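Local coordinates for protein GTP pyrophosphokinase (Chlorobaculum tepidum, PDB 3IBW) that is the ACT domain, probably regulatory, of an enzyme that transfers pyrophosphate from ATP to GTP, making (p)ppGpp alarmones of the stringent response, at residues D3-I8 with M50-N55; I8-E13 with Q70-V75. The protein carries 1 engineered substitution. All blocks are in the same frame, centred on the assembly; numbering follows the deposited sequence.

Overall arrangement
The two contacts tie one central strand of an ACT domain to its neighbours on either side. Contact 1 joins the first half of strand 4-13 to the end of strand 44-53; contact 2 joins its second half to strand 72-78. Their centres lie about 18 Å apart, on opposite sides of the chain's centre, and Ile8 is the residue they share. Along the chain both segments of strand 4-13 come first, then 50-55, then 70-75, so the two connections interleave. This is how the beta-alpha-beta-beta-alpha-beta order of the ferredoxin-like fold places its first strand inside the antiparallel sheet, with helices 18-28 and 56-67 packed against one face.

Contact 1 of 2, residues D3-I8 with M50-N55; sequences DFLAGI and MIFVKN
In the ferredoxin-like sheet of this ACT domain, the first strand runs antiparallel to strand 44-53, and two hydrogen-bonded pairs, Phe4 with Val53 and Ala6 with Ile51, alternate with two non-hydrogen-bonded ones. The shortest of the four bonds, from Ala6 N to Ile51 O at 2.8 Å, is almost straight (172°) and runs nearly along the carbonyl axis.

Met50, a selenomethionine, shows how a flexible chain can cross to the neighbouring strand. Met50 CB stays 4.1 Å from Ala6 O; a bend at chi2 then brings Met50 SE within 3.6 Å of Gly7 CA, where a side chain on Gly7 would collide with it. A second bend, at chi3 (-42°), returns Met50 CE to Leu5 CG at 3.3 Å, tighter than normal carbon packing. Leu5 crosses this chain at about a right angle and lays CD1 over the centre of the Phe52 ring, 3.9 Å from its centroid, a CH-pi contact.

The opposite face carries Phe4, Ala6, Ile51 and Val53, the last three meeting Leu59, Leu62 and Lys58 of helix 56-67. Asn55 caps that helix through OD1 to Lys58 N. Phe4 holds CG in the crowded position between N and the carbonyl carbon (chi1 71°), and its CE2 reaches Val53 CG1 at 3.4 Å.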
loop_
_atom_site.group_PDB
_atom_site.type_symbol
_atom_site.label_atom_id
_atom_site.label_comp_id
_atom_site.label_asym_id
_atom_site.label_seq_id
_atom_site.Cartn_x
_atom_site.Cartn_y
_atom_site.Cartn_z
ATOM N N ASP A 3 10.678 -15.768 -10.216
ATOM C CA ASP A 3 9.573 -14.823 -10.085
ATOM C C ASP A 3 9.275 -14.022 -11.343
ATOM O O ASP A 3 10.187 -13.635 -12.069
ATOM C CB ASP A 3 9.833 -13.861 -8.917
ATOM C CG ASP A 3 9.802 -14.553 -7.563
ATOM O OD1 ASP A 3 9.725 -15.799 -7.524
ATOM O OD2 ASP A 3 9.861 -13.842 -6.535
ATOM N N PHE A 4 7.990 -13.795 -11.607
ATOM C CA PHE A 4 7.585 -13.013 -12.770
ATOM C C PHE A 4 6.658 -11.890 -12.313
ATOM O O PHE A 4 6.069 -11.957 -11.230
ATOM C CB PHE A 4 6.885 -13.891 -13.819
ATOM C CG PHE A 4 5.516 -14.349 -13.416
ATOM C CD1 PHE A 4 4.380 -13.777 -13.982
ATOM C CD2 PHE A 4 5.360 -15.342 -12.455
ATOM C CE1 PHE A 4 3.107 -14.193 -13.598
ATOM C CE2 PHE A 4 4.094 -15.762 -12.065
ATOM C CZ PHE A 4 2.964 -15.184 -12.636
ATOM N N LEU A 5 6.539 -10.857 -13.139
ATOM C CA LEU A 5 5.705 -9.709 -12.813
ATOM C C LEU A 5 4.241 -9.960 -13.134
ATOM O O LEU A 5 3.898 -10.331 -14.261
ATOM C CB LEU A 5 6.191 -8.472 -13.582
ATOM C CG LEU A 5 5.576 -7.127 -13.179
ATOM C CD1 LEU A 5 6.042 -6.747 -11.775
ATOM C CD2 LEU A 5 5.983 -6.057 -14.184
ATOM N N ALA A 6 3.380 -9.766 -12.135
ATOM C CA ALA A 6 1.944 -9.945 -12.301
ATOM C C ALA A 6 1.196 -8.739 -11.733
ATOM O O ALA A 6 1.693 -8.050 -10.838
ATOM C CB ALA A 6 1.473 -11.213 -11.601
ATOM N N GLY A 7 0.002 -8.491 -12.264
ATOM C CA GLY A 7 -0.806 -7.380 -11.801
ATOM C C GLY A 7 -2.115 -7.866 -11.207
ATOM O O GLY A 7 -2.688 -8.854 -11.677
ATOM N N ILE A 8 -2.584 -7.174 -10.171
ATOM C CA ILE A 8 -3.839 -7.514 -9.499
ATOM C C ILE A 8 -4.631 -6.223 -9.285
ATOM O O ILE A 8 -4.072 -5.215 -8.855
ATOM C CB ILE A 8 -3.613 -8.123 -8.084
ATOM C CG1 ILE A 8 -2.785 -9.406 -8.160
ATOM C CG2 ILE A 8 -4.962 -8.404 -7.420
ATOM C CD1 ILE A 8 -2.436 -9.966 -6.789
HETATM N N MSE A 50 1.242 -4.289 -8.567
HETATM C CA MSE A 50 2.149 -5.044 -9.433
HETATM C C MSE A 50 3.122 -5.701 -8.466
HETATM O O MSE A 50 3.735 -5.033 -7.630
HETATM C CB MSE A 50 2.926 -4.140 -10.391
HETATM C CG MSE A 50 2.054 -3.371 -11.361
HETATM SE SE MSE A 50 1.166 -4.504 -12.643
HETATM C CE MSE A 50 2.623 -5.712 -13.069
ATOM N N ILE A 51 3.271 -7.013 -8.592
ATOM C CA ILE A 51 4.144 -7.775 -7.712
ATOM C C ILE A 51 4.937 -8.803 -8.502
ATOM O O ILE A 51 4.555 -9.150 -9.624
ATOM C CB ILE A 51 3.319 -8.584 -6.662
ATOM C CG1 ILE A 51 2.335 -9.529 -7.381
ATOM C CG2 ILE A 51 2.559 -7.654 -5.738
ATOM C CD1 ILE A 51 1.671 -10.539 -6.459
ATOM N N PHE A 52 6.050 -9.256 -7.925
ATOM C CA PHE A 52 6.848 -10.328 -8.522
ATOM C C PHE A 52 6.392 -11.547 -7.712
ATOM O O PHE A 52 6.449 -11.555 -6.476
ATOM C CB PHE A 52 8.348 -10.082 -8.373
ATOM C CG PHE A 52 8.899 -9.190 -9.434
ATOM C CD1 PHE A 52 9.003 -9.630 -10.750
ATOM C CD2 PHE A 52 9.297 -7.906 -9.130
ATOM C CE1 PHE A 52 9.484 -8.785 -11.744
ATOM C CE2 PHE A 52 9.777 -7.052 -10.122
ATOM C CZ PHE A 52 9.878 -7.494 -11.424
ATOM N N VAL A 53 5.938 -12.578 -8.418
ATOM C CA VAL A 53 5.414 -13.768 -7.771
ATOM C C VAL A 53 6.007 -15.040 -8.360
ATOM O O VAL A 53 6.395 -15.080 -9.526
ATOM C CB VAL A 53 3.853 -13.743 -7.872
ATOM C CG1 VAL A 53 3.419 -13.802 -9.318
ATOM C CG2 VAL A 53 3.249 -14.861 -7.069
ATOM N N LYS A 54 6.073 -16.070 -7.526
ATOM C CA LYS A 54 6.640 -17.366 -7.886
ATOM C C LYS A 54 6.050 -18.048 -9.105
ATOM O O LYS A 54 6.762 -18.432 -10.033
ATOM C CB LYS A 54 6.520 -18.316 -6.691
ATOM C CG LYS A 54 7.154 -19.681 -6.882
ATOM C CD LYS A 54 7.146 -20.490 -5.586
ATOM C CE LYS A 54 5.764 -21.038 -5.263
ATOM N NZ LYS A 54 5.836 -22.168 -4.286
ATOM N N ASN A 55 4.734 -18.206 -9.087
ATOM C CA ASN A 55 4.039 -18.870 -10.176
ATOM C C ASN A 55 2.561 -18.517 -10.127
ATOM O O ASN A 55 2.133 -17.759 -9.255
ATOM C CB ASN A 55 4.229 -20.399 -10.080
ATOM C CG ASN A 55 3.797 -20.974 -8.729
ATOM O OD1 ASN A 55 2.884 -20.461 -8.085
ATOM N ND2 ASN A 55 4.448 -22.057 -8.307
#

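Contact 2 of 2, residues I8-E13 with Q70-V75; sequences IRIVGE and QGVFTV
Val11 O is gripped twice: Phe73 N donates to it at 2.8 Å, a rather bent bond (148°), and Thr74 N at 3.2 Å. Two residues of one strand thus face a single residue of the other, and the register slips by one before Gly12. Beyond the slip, Glu13 N bonds to Gly71 O at 2.9 Å, nearly along the carbonyl axis. On the other side of Val11, a water gives a proton to Arg9 O and accepts one from Thr74 OG1, 2.7 Å from the water oxygen.

This is a classic beta bulge, set where strand 72-78, outermost in the sheet within this chain, begins to pair with the central strand 4-13 of the ACT fold. It turns the side chain of Phe73 toward that strand, so that ring atom CE2 packs beside Gly12 C and Glu13 N. Gly12 allows so close an approach, since a CB there would strike Gly71 O. Gly71 has a backbone conformation (phi 115°) in which a CB would jam against the carbonyl O of Gln70. Glu13 leans over Gly71, its CG in the crowded position (chi1 61°) and 3.3 Å from Gly71 O, the extended chain then carrying OE2 to within 3.6 Å of Gly71 CA. Replacing Glu13 by an alanine would remove CG and the carboxylate, and would probably leave Gly71 less well covered.

Farther out, Ile10 CG2 meets Val72 CG1 at 3.8 Å, crossing obliquely, while Ile8 CG2 and Val75 CG1 run side by side at 3.7 Å. Behind them, helix 56-67 supplies Met63 against Ile8 and Val75 and Leu66 against Ile10; helix 18-28 sets Ile22 on Val72 and Met18 on Glu13.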
loop_
_atom_site.group_PDB
_atom_site.type_symbol
_atom_site.label_atom_id
_atom_site.label_comp_id
_atom_site.label_asym_id
_atom_site.label_seq_id
_atom_site.Cartn_x
_atom_site.Cartn_y
_atom_site.Cartn_z
ATOM N N ILE A 8 -2.584 -7.174 -10.171
ATOM C CA ILE A 8 -3.839 -7.514 -9.499
ATOM C C ILE A 8 -4.631 -6.223 -9.285
ATOM O O ILE A 8 -4.072 -5.215 -8.855
ATOM C CB ILE A 8 -3.613 -8.123 -8.084
ATOM C CG1 ILE A 8 -2.785 -9.406 -8.160
ATOM C CG2 ILE A 8 -4.962 -8.404 -7.420
ATOM C CD1 ILE A 8 -2.436 -9.966 -6.789
ATOM N N ARG A 9 -5.924 -6.254 -9.588
ATOM C CA ARG A 9 -6.765 -5.084 -9.378
ATOM C C ARG A 9 -7.853 -5.424 -8.371
ATOM O O ARG A 9 -8.566 -6.419 -8.524
ATOM C CB ARG A 9 -7.408 -4.621 -10.683
ATOM C CG ARG A 9 -8.447 -3.514 -10.489
ATOM C CD ARG A 9 -8.787 -2.860 -11.814
ATOM N NE ARG A 9 -9.906 -1.923 -11.733
ATOM C CZ ARG A 9 -9.800 -0.639 -11.408
ATOM N NH1 ARG A 9 -8.618 -0.120 -11.106
ATOM N NH2 ARG A 9 -10.877 0.136 -11.415
ATOM N N ILE A 10 -7.969 -4.591 -7.341
ATOM C CA ILE A 10 -8.970 -4.779 -6.296
ATOM C C ILE A 10 -9.886 -3.560 -6.264
ATOM O O ILE A 10 -9.421 -2.424 -6.361
ATOM C CB ILE A 10 -8.311 -4.905 -4.895
ATOM C CG1 ILE A 10 -7.272 -6.026 -4.903
ATOM C CG2 ILE A 10 -9.370 -5.166 -3.817
ATOM C CD1 ILE A 10 -5.845 -5.521 -4.848
ATOM N N VAL A 11 -11.189 -3.800 -6.147
ATOM C CA VAL A 11 -12.166 -2.719 -6.055
ATOM C C VAL A 11 -13.046 -3.103 -4.858
ATOM O O VAL A 11 -13.502 -4.247 -4.751
ATOM C CB VAL A 11 -13.023 -2.589 -7.344
ATOM C CG1 VAL A 11 -13.989 -1.403 -7.199
ATOM C CG2 VAL A 11 -12.117 -2.390 -8.562
ATOM N N GLY A 12 -13.269 -2.150 -3.958
ATOM C CA GLY A 12 -14.066 -2.419 -2.776
ATOM C C GLY A 12 -14.719 -1.179 -2.195
ATOM O O GLY A 12 -14.565 -0.087 -2.729
ATOM N N GLU A 13 -15.431 -1.351 -1.088
ATOM C CA GLU A 13 -16.123 -0.241 -0.442
ATOM C C GLU A 13 -15.172 0.611 0.384
ATOM O O GLU A 13 -14.311 0.086 1.082
ATOM C CB GLU A 13 -17.244 -0.779 0.457
ATOM C CG GLU A 13 -16.752 -1.674 1.582
ATOM C CD GLU A 13 -17.876 -2.155 2.490
ATOM O OE1 GLU A 13 -19.044 -2.121 2.059
ATOM O OE2 GLU A 13 -17.585 -2.571 3.631
ATOM N N GLN A 70 -14.223 -9.129 3.557
ATOM C CA GLN A 70 -15.570 -8.577 3.485
ATOM C C GLN A 70 -15.454 -7.088 3.187
ATOM O O GLN A 70 -14.752 -6.351 3.884
ATOM C CB GLN A 70 -16.312 -8.824 4.804
ATOM C CG GLN A 70 -16.612 -10.297 5.059
ATOM C CD GLN A 70 -17.437 -10.914 3.951
ATOM O OE1 GLN A 70 -18.454 -10.356 3.539
ATOM N NE2 GLN A 70 -17.015 -12.079 3.471
ATOM N N GLY A 71 -16.147 -6.654 2.142
ATOM C CA GLY A 71 -16.087 -5.263 1.734
ATOM C C GLY A 71 -15.436 -5.141 0.359
ATOM O O GLY A 71 -15.527 -4.090 -0.277
ATOM N N VAL A 72 -14.759 -6.197 -0.097
ATOM C CA VAL A 72 -14.132 -6.187 -1.423
ATOM C C VAL A 72 -15.188 -6.654 -2.432
ATOM O O VAL A 72 -15.893 -7.644 -2.190
ATOM C CB VAL A 72 -12.918 -7.156 -1.504
ATOM C CG1 VAL A 72 -12.456 -7.302 -2.962
ATOM C CG2 VAL A 72 -11.774 -6.632 -0.644
ATOM N N PHE A 73 -15.303 -5.946 -3.553
ATOM C CA PHE A 73 -16.265 -6.322 -4.584
ATOM C C PHE A 73 -15.663 -7.271 -5.612
ATOM O O PHE A 73 -16.238 -8.318 -5.902
ATOM C CB PHE A 73 -16.804 -5.088 -5.310
ATOM C CG PHE A 73 -17.550 -4.143 -4.415
ATOM C CD1 PHE A 73 -18.477 -4.626 -3.498
ATOM C CD2 PHE A 73 -17.329 -2.775 -4.489
ATOM C CE1 PHE A 73 -19.175 -3.756 -2.664
ATOM C CE2 PHE A 73 -18.021 -1.897 -3.656
ATOM C CZ PHE A 73 -18.944 -2.391 -2.743
ATOM N N THR A 74 -14.496 -6.914 -6.144
ATOM C CA THR A 74 -13.832 -7.734 -7.153
ATOM C C THR A 74 -12.311 -7.756 -7.002
ATOM O O THR A 74 -11.714 -6.818 -6.478
ATOM C CB THR A 74 -14.118 -7.202 -8.601
ATOM O OG1 THR A 74 -13.609 -5.865 -8.735
ATOM C CG2 THR A 74 -15.620 -7.191 -8.903
ATOM N N VAL A 75 -11.703 -8.850 -7.451
ATOM C CA VAL A 75 -10.253 -9.001 -7.466
ATOM C C VAL A 75 -10.011 -9.722 -8.796
ATOM O O VAL A 75 -10.572 -10.793 -9.044
ATOM C CB VAL A 75 -9.706 -9.868 -6.310
ATOM C CG1 VAL A 75 -8.183 -9.990 -6.444
ATOM C CG2 VAL A 75 -10.068 -9.238 -4.974
HETATM O O HOH W 1 -11.017 -5.998 -9.635
#